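PDB 3LTO: mevalonate diphosphate decarboxylase from Legionella pneumophila, which probably catalyses the ATP-dependent decarboxylation of mevalonate 5-diphosphate to isopentenyl diphosphate, the step that supplies the mevalonate pathway's isoprenoid building block. Local coordinates for residues S41-L45 with A116-A121; L45-K51 with Y89-I95; K52-E56 with F76-V81; I136-A140 with S153-P157. One frame throughout, in Å; residues are numbered along the deposited sequence.

Interaction 1 (S41-L45 with A116-A121)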
# COMPACT_ATOMS: atom_id res chain seq x y z
N SER A 41 17.43 -20.02 -0.30
CA SER A 41 18.60 -19.28 0.14
C SER A 41 18.58 -19.47 1.64
O SER A 41 17.50 -19.58 2.23
CB SER A 41 18.49 -17.79 -0.21
OG SER A 41 18.90 -17.55 -1.54
N SER A 42 19.74 -19.52 2.26
CA SER A 42 19.82 -19.70 3.70
C SER A 42 20.72 -18.67 4.32
O SER A 42 21.70 -18.25 3.73
CB SER A 42 20.34 -21.10 4.02
OG SER A 42 19.41 -22.09 3.60
N VAL A 43 20.37 -18.25 5.53
CA VAL A 43 21.18 -17.28 6.24
C VAL A 43 21.37 -17.69 7.68
O VAL A 43 20.42 -17.97 8.40
CB VAL A 43 20.55 -15.88 6.22
CG1 VAL A 43 21.35 -14.94 7.12
CG2 VAL A 43 20.52 -15.34 4.81
N LYS A 44 22.62 -17.74 8.10
CA LYS A 44 22.94 -18.09 9.47
C LYS A 44 23.54 -16.85 10.10
O LYS A 44 24.36 -16.16 9.49
CB LYS A 44 23.94 -19.25 9.50
CG LYS A 44 24.43 -19.62 10.90
CD LYS A 44 25.31 -20.86 10.86
CE LYS A 44 25.81 -21.24 12.24
NZ LYS A 44 26.68 -22.45 12.21
N LEU A 45 23.11 -16.54 11.31
CA LEU A 45 23.65 -15.38 12.00
C LEU A 45 24.31 -15.83 13.29
O LEU A 45 23.75 -16.64 14.03
CB LEU A 45 22.55 -14.37 12.33
CG LEU A 45 21.95 -13.60 11.17
CD1 LEU A 45 20.81 -12.71 11.70
CD2 LEU A 45 23.03 -12.76 10.50
N ALA A 116 15.59 -14.39 3.33
CA ALA A 116 16.20 -15.24 4.36
C ALA A 116 16.86 -14.38 5.44
O ALA A 116 16.69 -14.63 6.63
CB ALA A 116 17.26 -16.16 3.73
N LEU A 117 17.61 -13.36 5.03
CA LEU A 117 18.25 -12.48 5.98
C LEU A 117 17.19 -11.80 6.85
O LEU A 117 17.35 -11.69 8.07
CB LEU A 117 19.08 -11.40 5.26
CG LEU A 117 19.70 -10.33 6.17
CD1 LEU A 117 20.50 -11.00 7.29
CD2 LEU A 117 20.60 -9.42 5.35
N THR A 118 16.11 -11.34 6.23
CA THR A 118 15.06 -10.68 6.98
C THR A 118 14.48 -11.61 8.03
O THR A 118 14.32 -11.23 9.19
CB THR A 118 13.91 -10.21 6.06
OG1 THR A 118 14.42 -9.27 5.10
CG2 THR A 118 12.82 -9.55 6.89
N LYS A 119 14.15 -12.83 7.62
CA LYS A 119 13.59 -13.83 8.52
C LYS A 119 14.54 -14.20 9.65
O LYS A 119 14.13 -14.25 10.82
CB LYS A 119 13.19 -15.08 7.72
CG LYS A 119 12.13 -14.78 6.68
CD LYS A 119 11.93 -15.91 5.68
CE LYS A 119 11.16 -17.08 6.26
NZ LYS A 119 10.75 -18.04 5.19
N CYS A 120 15.80 -14.45 9.32
CA CYS A 120 16.77 -14.82 10.35
C CYS A 120 17.02 -13.66 11.33
O CYS A 120 17.06 -13.87 12.54
CB CYS A 120 18.08 -15.24 9.70
SG CYS A 120 19.24 -16.02 10.84
N ALA A 121 17.19 -12.45 10.81
CA ALA A 121 17.45 -11.30 11.67
C ALA A 121 16.24 -11.02 12.55
O ALA A 121 16.38 -10.64 13.72
CB ALA A 121 17.79 -10.05 10.82
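Alternate residues of strand 41-45 turn their CA-to-CB bonds toward helix 116-121: Ser41, Val43 and Leu45 face it, Ser42 and Lys44 point away. Val43, in its t rotamer, sets both methyls against the near face of the helix, CG2 resting 3.5 Å from Ala116 CB while CG1 lies 4.0 Å from Leu117 CD1 and 4.2 Å from Cys120 CB. Leu45 is mt: chi1 m puts its CG 3.6 Å from Cys120 SG, and chi2 t sends CD1 to 3.6 Å from Ala121 CA. Leu117 leaves the helix sideways, but its tp rotamer carries CD1 back toward Val43. Small Ala116 lets the strand come close at the Ser41 end, with Ser41 O 3.7 Å from Ala116 CB; Ser41 OG itself bonds to Ser112 and Asn99. The axes approach to 7.4 Å and cross at -35°, a helix packed on a sheet face in the GHMP-type N-terminal domain. Strand 31-47 runs here between strands 2-12 and 93-99, and Leu117 and Ala121 also touch helix 71-87 through Phe76 and Leu80.

Interaction 2 (L45-K51 with Y89-I95)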
# COMPACT_ATOMS: atom_id res chain seq x y z
N LEU A 45 23.11 -16.54 11.31
CA LEU A 45 23.65 -15.38 12.00
C LEU A 45 24.31 -15.83 13.29
O LEU A 45 23.75 -16.64 14.03
CB LEU A 45 22.55 -14.37 12.33
CG LEU A 45 21.95 -13.60 11.17
CD1 LEU A 45 20.81 -12.71 11.70
CD2 LEU A 45 23.03 -12.76 10.50
N GLU A 46 25.50 -15.30 13.54
CA GLU A 46 26.24 -15.59 14.76
C GLU A 46 26.64 -14.23 15.30
O GLU A 46 27.19 -13.40 14.58
CB GLU A 46 27.50 -16.41 14.47
CG GLU A 46 27.25 -17.70 13.71
CD GLU A 46 28.46 -18.63 13.69
OE1 GLU A 46 29.57 -18.15 13.38
OE2 GLU A 46 28.29 -19.83 13.97
N LYS A 47 26.34 -14.00 16.57
CA LYS A 47 26.68 -12.73 17.19
C LYS A 47 28.20 -12.56 17.26
O LYS A 47 28.93 -13.51 17.50
CB LYS A 47 26.05 -12.68 18.58
CG LYS A 47 26.22 -11.36 19.30
CD LYS A 47 25.19 -11.21 20.40
CE LYS A 47 25.26 -12.34 21.42
NZ LYS A 47 24.23 -12.15 22.47
N LEU A 48 28.67 -11.34 17.02
CA LEU A 48 30.10 -11.03 17.09
C LEU A 48 30.29 -10.09 18.28
O LEU A 48 29.34 -9.43 18.72
CB LEU A 48 30.58 -10.35 15.81
CG LEU A 48 30.62 -11.16 14.52
CD1 LEU A 48 30.86 -10.22 13.35
CD2 LEU A 48 31.71 -12.22 14.58
N PRO A 49 31.52 -10.01 18.81
CA PRO A 49 31.82 -9.13 19.95
C PRO A 49 31.77 -7.65 19.60
O PRO A 49 31.43 -6.81 20.43
CB PRO A 49 33.23 -9.56 20.37
CG PRO A 49 33.33 -10.98 19.87
CD PRO A 49 32.66 -10.89 18.52
N THR A 50 32.12 -7.34 18.35
CA THR A 50 32.13 -5.96 17.86
C THR A 50 30.74 -5.43 17.55
O THR A 50 29.74 -6.08 17.83
CB THR A 50 32.97 -5.85 16.57
OG1 THR A 50 32.97 -4.48 16.12
CG2 THR A 50 32.37 -6.72 15.47
N LYS A 51 30.70 -4.23 16.97
CA LYS A 51 29.44 -3.59 16.60
C LYS A 51 29.20 -3.69 15.10
O LYS A 51 28.10 -3.41 14.63
CB LYS A 51 29.47 -2.11 17.00
CG LYS A 51 29.09 -1.80 18.45
CD LYS A 51 30.11 -2.34 19.43
CE LYS A 51 29.78 -1.93 20.86
NZ LYS A 51 30.79 -2.48 21.81
N TYR A 89 18.61 -2.59 18.20
CA TYR A 89 19.72 -3.40 18.69
C TYR A 89 21.06 -2.83 18.27
O TYR A 89 21.19 -2.25 17.19
CB TYR A 89 19.60 -4.82 18.13
CG TYR A 89 20.69 -5.76 18.58
CD1 TYR A 89 20.61 -6.41 19.81
CD2 TYR A 89 21.79 -6.03 17.76
CE1 TYR A 89 21.58 -7.31 20.21
CE2 TYR A 89 22.78 -6.95 18.16
CZ TYR A 89 22.66 -7.58 19.39
OH TYR A 89 23.60 -8.51 19.79
N VAL A 90 22.06 -3.01 19.13
CA VAL A 90 23.41 -2.54 18.84
C VAL A 90 24.35 -3.72 19.00
O VAL A 90 24.45 -4.29 20.09
CB VAL A 90 23.84 -1.41 19.80
CG1 VAL A 90 25.27 -0.96 19.45
CG2 VAL A 90 22.87 -0.24 19.70
N GLY A 91 25.03 -4.10 17.92
CA GLY A 91 25.95 -5.23 17.98
C GLY A 91 26.14 -5.79 16.59
O GLY A 91 25.23 -5.70 15.76
N GLY A 92 27.30 -6.38 16.33
CA GLY A 92 27.57 -6.93 15.01
C GLY A 92 27.26 -8.41 14.90
O GLY A 92 27.15 -9.11 15.90
N PHE A 93 27.13 -8.89 13.66
CA PHE A 93 26.84 -10.29 13.39
C PHE A 93 27.71 -10.81 12.26
O PHE A 93 28.08 -10.05 11.36
CB PHE A 93 25.38 -10.46 12.96
CG PHE A 93 24.38 -10.32 14.07
CD1 PHE A 93 24.06 -11.41 14.88
CD2 PHE A 93 23.76 -9.10 14.32
CE1 PHE A 93 23.13 -11.29 15.92
CE2 PHE A 93 22.83 -8.96 15.36
CZ PHE A 93 22.52 -10.07 16.16
N LEU A 94 28.05 -12.09 12.32
CA LEU A 94 28.79 -12.73 11.26
C LEU A 94 27.64 -13.27 10.41
O LEU A 94 26.78 -13.98 10.91
CB LEU A 94 29.64 -13.89 11.78
CG LEU A 94 30.26 -14.81 10.71
CD1 LEU A 94 31.16 -14.01 9.80
CD2 LEU A 94 31.05 -15.93 11.39
N ILE A 95 27.60 -12.88 9.14
CA ILE A 95 26.53 -13.33 8.25
C ILE A 95 27.04 -14.39 7.29
O ILE A 95 27.96 -14.14 6.53
CB ILE A 95 25.98 -12.15 7.41
CG1 ILE A 95 25.68 -10.96 8.32
CG2 ILE A 95 24.71 -12.58 6.66
CD1 ILE A 95 25.35 -9.69 7.58
O HOH W 1 23.90 -8.78 22.38
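Four backbone hydrogen bonds tie the two segments together. Glu46 and Leu94 form a hydrogen-bonded antiparallel pair, Leu94 N giving to Glu46 O at 2.8 Å and Glu46 N to Leu94 O at 3.2 Å; Leu48 N then bonds to Gly92 O at 2.9 Å, and beyond a turn through Pro49, Gly92 N bonds to Thr50 O at 2.9 Å. Farther out, a water lies 2.6 Å from Tyr89 OH and makes a weak 3.4 Å bond with Lys47 NZ. These bonds join strands 31-47 and 93-99, antiparallel neighbours in the mixed sheet of the N-terminal domain, which has the ribosomal S5 domain 2-like fold of the GHMP superfamily; Phe93 and Ile95 also bond through their backbones to Ile54 of strand 54-55. The flanking pairs, Leu45 with Ile95 and Lys47 with Phe93, are non-hydrogen-bonded, and their side chains share the face covered by helices 71-87 and 110-129. There Leu45 CD2 packs 3.9 Å from Ile95 CG1 and 4.1 Å from Phe93 CB. Gly91, at phi/psi 157/151, adopts a backbone shape that calls for glycine, and at Gly92 a CB would press tightly on Lys51 C. On the strand side of the glycines Leu48 packs against the second strand, CD2 3.9 Å from Leu94 CB; on their other side Lys51 CG meets Val90 CG1 at 4.0 Å.

Interaction 3 (K52-E56 with F76-V81)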
# COMPACT_ATOMS: atom_id res chain seq x y z
N LYS A 52 30.22 -4.10 14.36
CA LYS A 52 30.11 -4.20 12.92
C LYS A 52 29.88 -5.61 12.38
O LYS A 52 30.49 -6.58 12.82
CB LYS A 52 31.35 -3.59 12.27
CG LYS A 52 31.49 -2.10 12.53
CD LYS A 52 30.35 -1.32 11.90
CE LYS A 52 30.60 0.18 11.98
NZ LYS A 52 29.51 0.96 11.33
N ASP A 53 28.99 -5.71 11.40
CA ASP A 53 28.66 -6.98 10.78
C ASP A 53 29.73 -7.40 9.78
O ASP A 53 30.47 -6.57 9.24
CB ASP A 53 27.32 -6.89 10.07
CG ASP A 53 26.24 -6.31 10.95
OD1 ASP A 53 26.10 -6.79 12.10
OD2 ASP A 53 25.52 -5.40 10.50
N ILE A 54 29.81 -8.70 9.53
CA ILE A 54 30.75 -9.24 8.56
C ILE A 54 29.98 -10.22 7.70
O ILE A 54 29.21 -11.03 8.22
CB ILE A 54 31.92 -9.98 9.23
CG1 ILE A 54 32.77 -9.00 10.04
CG2 ILE A 54 32.75 -10.68 8.18
CD1 ILE A 54 33.94 -9.65 10.74
N TRP A 55 30.16 -10.14 6.39
CA TRP A 55 29.48 -11.03 5.46
C TRP A 55 30.43 -12.05 4.86
O TRP A 55 31.42 -11.70 4.20
CB TRP A 55 28.83 -10.23 4.33
CG TRP A 55 28.09 -11.10 3.35
CD1 TRP A 55 27.10 -11.99 3.64
CD2 TRP A 55 28.28 -11.15 1.93
NE1 TRP A 55 26.66 -12.59 2.48
CE2 TRP A 55 27.37 -12.09 1.42
CE3 TRP A 55 29.14 -10.49 1.04
CZ2 TRP A 55 27.28 -12.39 0.06
CZ3 TRP A 55 29.05 -10.79 -0.32
CH2 TRP A 55 28.12 -11.73 -0.79
N GLU A 56 30.13 -13.33 5.08
CA GLU A 56 30.95 -14.41 4.56
C GLU A 56 30.07 -15.41 3.84
O GLU A 56 29.59 -16.37 4.43
CB GLU A 56 31.70 -15.09 5.70
CG GLU A 56 32.50 -16.31 5.28
CD GLU A 56 33.11 -17.02 6.47
OE1 GLU A 56 32.44 -17.06 7.53
OE2 GLU A 56 34.25 -17.53 6.37
N PHE A 76 23.61 -6.02 1.28
CA PHE A 76 23.25 -7.07 2.24
C PHE A 76 23.49 -6.66 3.69
O PHE A 76 22.64 -6.88 4.54
CB PHE A 76 24.02 -8.36 1.91
CG PHE A 76 23.23 -9.62 2.18
CD1 PHE A 76 21.96 -9.80 1.64
CD2 PHE A 76 23.76 -10.64 2.97
CE1 PHE A 76 21.23 -10.97 1.87
CE2 PHE A 76 23.05 -11.81 3.22
CZ PHE A 76 21.78 -11.98 2.66
N ILE A 77 24.66 -6.07 3.96
CA ILE A 77 24.99 -5.63 5.30
C ILE A 77 24.08 -4.45 5.69
O ILE A 77 23.52 -4.44 6.79
CB ILE A 77 26.50 -5.25 5.38
CG1 ILE A 77 27.33 -6.55 5.38
CG2 ILE A 77 26.79 -4.42 6.63
CD1 ILE A 77 28.84 -6.34 5.34
N ASP A 78 23.91 -3.49 4.80
CA ASP A 78 23.03 -2.36 5.10
C ASP A 78 21.64 -2.86 5.51
O ASP A 78 20.99 -2.27 6.37
CB ASP A 78 22.87 -1.43 3.89
CG ASP A 78 24.05 -0.50 3.71
OD1 ASP A 78 24.87 -0.38 4.64
OD2 ASP A 78 24.14 0.12 2.62
N HIS A 79 21.19 -3.95 4.90
CA HIS A 79 19.87 -4.47 5.23
C HIS A 79 19.86 -5.01 6.66
O HIS A 79 18.86 -4.89 7.36
CB HIS A 79 19.44 -5.57 4.26
CG HIS A 79 18.02 -6.02 4.46
ND1 HIS A 79 16.95 -5.17 4.33
CD2 HIS A 79 17.51 -7.22 4.82
CE1 HIS A 79 15.83 -5.83 4.60
NE2 HIS A 79 16.15 -7.08 4.90
N LEU A 80 20.97 -5.60 7.09
CA LEU A 80 21.02 -6.11 8.45
C LEU A 80 21.00 -4.91 9.40
O LEU A 80 20.26 -4.91 10.38
CB LEU A 80 22.29 -6.94 8.70
CG LEU A 80 22.43 -7.45 10.15
CD1 LEU A 80 21.14 -8.19 10.53
CD2 LEU A 80 23.65 -8.38 10.31
N VAL A 81 21.80 -3.90 9.09
CA VAL A 81 21.86 -2.69 9.92
C VAL A 81 20.45 -2.13 10.04
O VAL A 81 19.99 -1.79 11.13
CB VAL A 81 22.78 -1.62 9.28
CG1 VAL A 81 22.64 -0.28 10.01
CG2 VAL A 81 24.24 -2.09 9.31
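Segment 52-56 opens a beta-alpha-beta unit: strand 54-55 leads to helix 71-87, which returns the chain to strand 93-99, parallel to the first strand. No hydrogen bond crosses between residues 52-56 and 76-81; the close approaches are all between side chains. Asp53, just before the strand, points toward the helix and has the largest area covered here. Its CG lies 3.4 Å from Leu80 CD2, and its OD2 is 4.2 Å from Ile77 CG2 and 3.7 Å from Val81 CG2. Set against these apolar groups, the carboxylate finds its polar partners at the strand and the helix: OD1 accepts a hydrogen bond from Phe93 N and forms a salt bridge with Lys84, one helical turn beyond Leu80. Ile54 points away, as expected from strand alternation, while its backbone bonds to Phe93 and Ile95. Trp55 again faces the helix. Its CB packs 4.0 Å from Ile77 CD1, and its indole lies beside Phe76, whose ring in turn meets Phe114 edge-to-face. Trp55 NE1 hydrogen-bonds to Ser97 on strand 93-99. The two aromatic rings form an offset edge-to-face pair, the edge of Phe76 directed at the face of Trp55, with the centroids of the Trp55 five-membered ring and the Phe76 ring 5.1 Å apart, planes at 61°, and Trp55 NE1 3.5 Å from Phe76 CD2.

Interaction 4 (I136-A140 with S153-P157)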
# COMPACT_ATOMS: atom_id res chain seq x y z
N ILE A 136 4.29 -11.81 9.17
CA ILE A 136 4.80 -12.09 7.84
C ILE A 136 4.77 -10.82 7.00
O ILE A 136 5.75 -10.48 6.34
CB ILE A 136 3.95 -13.16 7.13
CG1 ILE A 136 3.93 -14.45 7.95
CG2 ILE A 136 4.50 -13.42 5.72
CD1 ILE A 136 5.29 -15.08 8.15
N ASP A 137 3.65 -10.11 7.04
CA ASP A 137 3.49 -8.89 6.26
C ASP A 137 4.49 -7.81 6.66
O ASP A 137 4.99 -7.08 5.80
CB ASP A 137 2.06 -8.34 6.41
CG ASP A 137 1.01 -9.29 5.83
OD1 ASP A 137 1.39 -10.29 5.18
OD2 ASP A 137 -0.19 -9.03 6.03
N GLU A 138 4.78 -7.71 7.94
CA GLU A 138 5.74 -6.71 8.39
C GLU A 138 7.13 -7.10 7.92
O GLU A 138 7.94 -6.25 7.57
CB GLU A 138 5.72 -6.60 9.91
CG GLU A 138 4.37 -6.18 10.45
CD GLU A 138 4.38 -6.00 11.95
OE1 GLU A 138 4.57 -7.01 12.68
OE2 GLU A 138 4.20 -4.85 12.40
N GLN A 139 7.41 -8.39 7.92
CA GLN A 139 8.71 -8.87 7.50
C GLN A 139 8.93 -8.63 6.01
O GLN A 139 10.02 -8.27 5.59
CB GLN A 139 8.86 -10.36 7.83
CG GLN A 139 9.35 -10.60 9.23
CD GLN A 139 9.44 -12.06 9.57
OE1 GLN A 139 8.59 -12.59 10.27
NE2 GLN A 139 10.47 -12.73 9.06
N ALA A 140 7.87 -8.83 5.23
CA ALA A 140 7.94 -8.64 3.79
C ALA A 140 8.20 -7.17 3.49
O ALA A 140 9.02 -6.85 2.63
CB ALA A 140 6.63 -9.08 3.12
N SER A 153 8.66 -13.26 -1.89
CA SER A 153 9.05 -14.60 -1.45
C SER A 153 8.42 -15.03 -0.13
O SER A 153 8.56 -16.18 0.27
CB SER A 153 10.57 -14.70 -1.35
OG SER A 153 11.15 -14.73 -2.65
N PHE A 154 7.71 -14.11 0.52
CA PHE A 154 7.04 -14.38 1.79
C PHE A 154 5.65 -14.99 1.61
O PHE A 154 4.93 -15.23 2.59
CB PHE A 154 6.92 -13.07 2.59
CG PHE A 154 8.22 -12.60 3.17
CD1 PHE A 154 8.61 -12.98 4.45
CD2 PHE A 154 9.10 -11.85 2.40
CE1 PHE A 154 9.86 -12.62 4.95
CE2 PHE A 154 10.36 -11.49 2.89
CZ PHE A 154 10.73 -11.88 4.17
N TYR A 155 5.27 -15.24 0.36
CA TYR A 155 3.95 -15.81 0.07
C TYR A 155 4.10 -16.91 -0.97
O TYR A 155 5.06 -16.91 -1.74
CB TYR A 155 3.02 -14.71 -0.45
CG TYR A 155 2.98 -13.50 0.46
CD1 TYR A 155 2.11 -13.46 1.55
CD2 TYR A 155 3.87 -12.44 0.29
CE1 TYR A 155 2.12 -12.39 2.44
CE2 TYR A 155 3.89 -11.36 1.18
CZ TYR A 155 3.02 -11.35 2.25
OH TYR A 155 3.05 -10.31 3.16
N ALA A 156 3.14 -17.83 -0.99
CA ALA A 156 3.14 -18.95 -1.92
C ALA A 156 1.72 -19.52 -2.01
O ALA A 156 0.92 -19.35 -1.08
CB ALA A 156 4.10 -20.03 -1.43
N PRO A 157 1.39 -20.19 -3.13
CA PRO A 157 2.27 -20.43 -4.27
C PRO A 157 2.38 -19.25 -5.24
O PRO A 157 3.28 -19.22 -6.09
CB PRO A 157 1.66 -21.67 -4.92
CG PRO A 157 0.20 -21.45 -4.70
CD PRO A 157 0.16 -21.01 -3.25
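Phe154 and Tyr155, consecutive residues of the loop after helix 136-144, bury the largest areas in this contact, and Ala140 is the helical residue most covered. Phe154 points toward the helix and lays one ring face beneath its backbone: Ala140 CA sits 3.9 Å from the centroid of the Phe154 ring, 20° off the normal, a CH-pi contact. The same ring has its CD2 3.8 Å from Ala140 CB and its CE1 3.8 Å from Gln139 CB. With a methyl group alone for a side chain, Ala140 allows this close approach, and its CB also packs 4.1 Å from Tyr155 CE2. Tyr155 leaves the backbone sideways and reaches across to the helix, where its OH donates a hydrogen bond to Asp137 OD1 at 2.6 Å, the polar end of an otherwise apolar contact. Ile136 touches both aromatic residues, its CG2 4.0 Å from Phe154 CB and 4.2 Å from Tyr155 CE1, near the hydroxyl end of that ring. The contact folds the loop back onto the helix that precedes it. Phe154 also packs on Ala115 and Lys119 of helix 110-129, while Tyr155 touches Val166 and Ala168 of strand 165-168 and, through its carbonyl, bonds to Thr35 of strand 31-47.

All four contacts fall in the N-terminal domain. Interactions 1, 2 and 3 cluster, with centres 9 to 13 Å apart, round one mixed sheet: interaction 2 pairs strands 31-47 and 93-99, interaction 1 sets helix 110-129 on strand 31-47, and interaction 3 sets helix 71-87 on strand 54-55. Along the chain, 3 is enclosed by 2, and 2 by 1, with Leu45 common to 1 and 2. Helices 71-87 and 110-129 also pack on each other, with Thr118 OG1 2.8 Å from His79 NE2, a probable hydrogen bond. Interaction 4 comes later; it touches interaction 1, centres 14 Å apart, but neither 2 nor 3. Helix 110-129 thus lies between the sheet and helix 136-144, giving the domain a layered core.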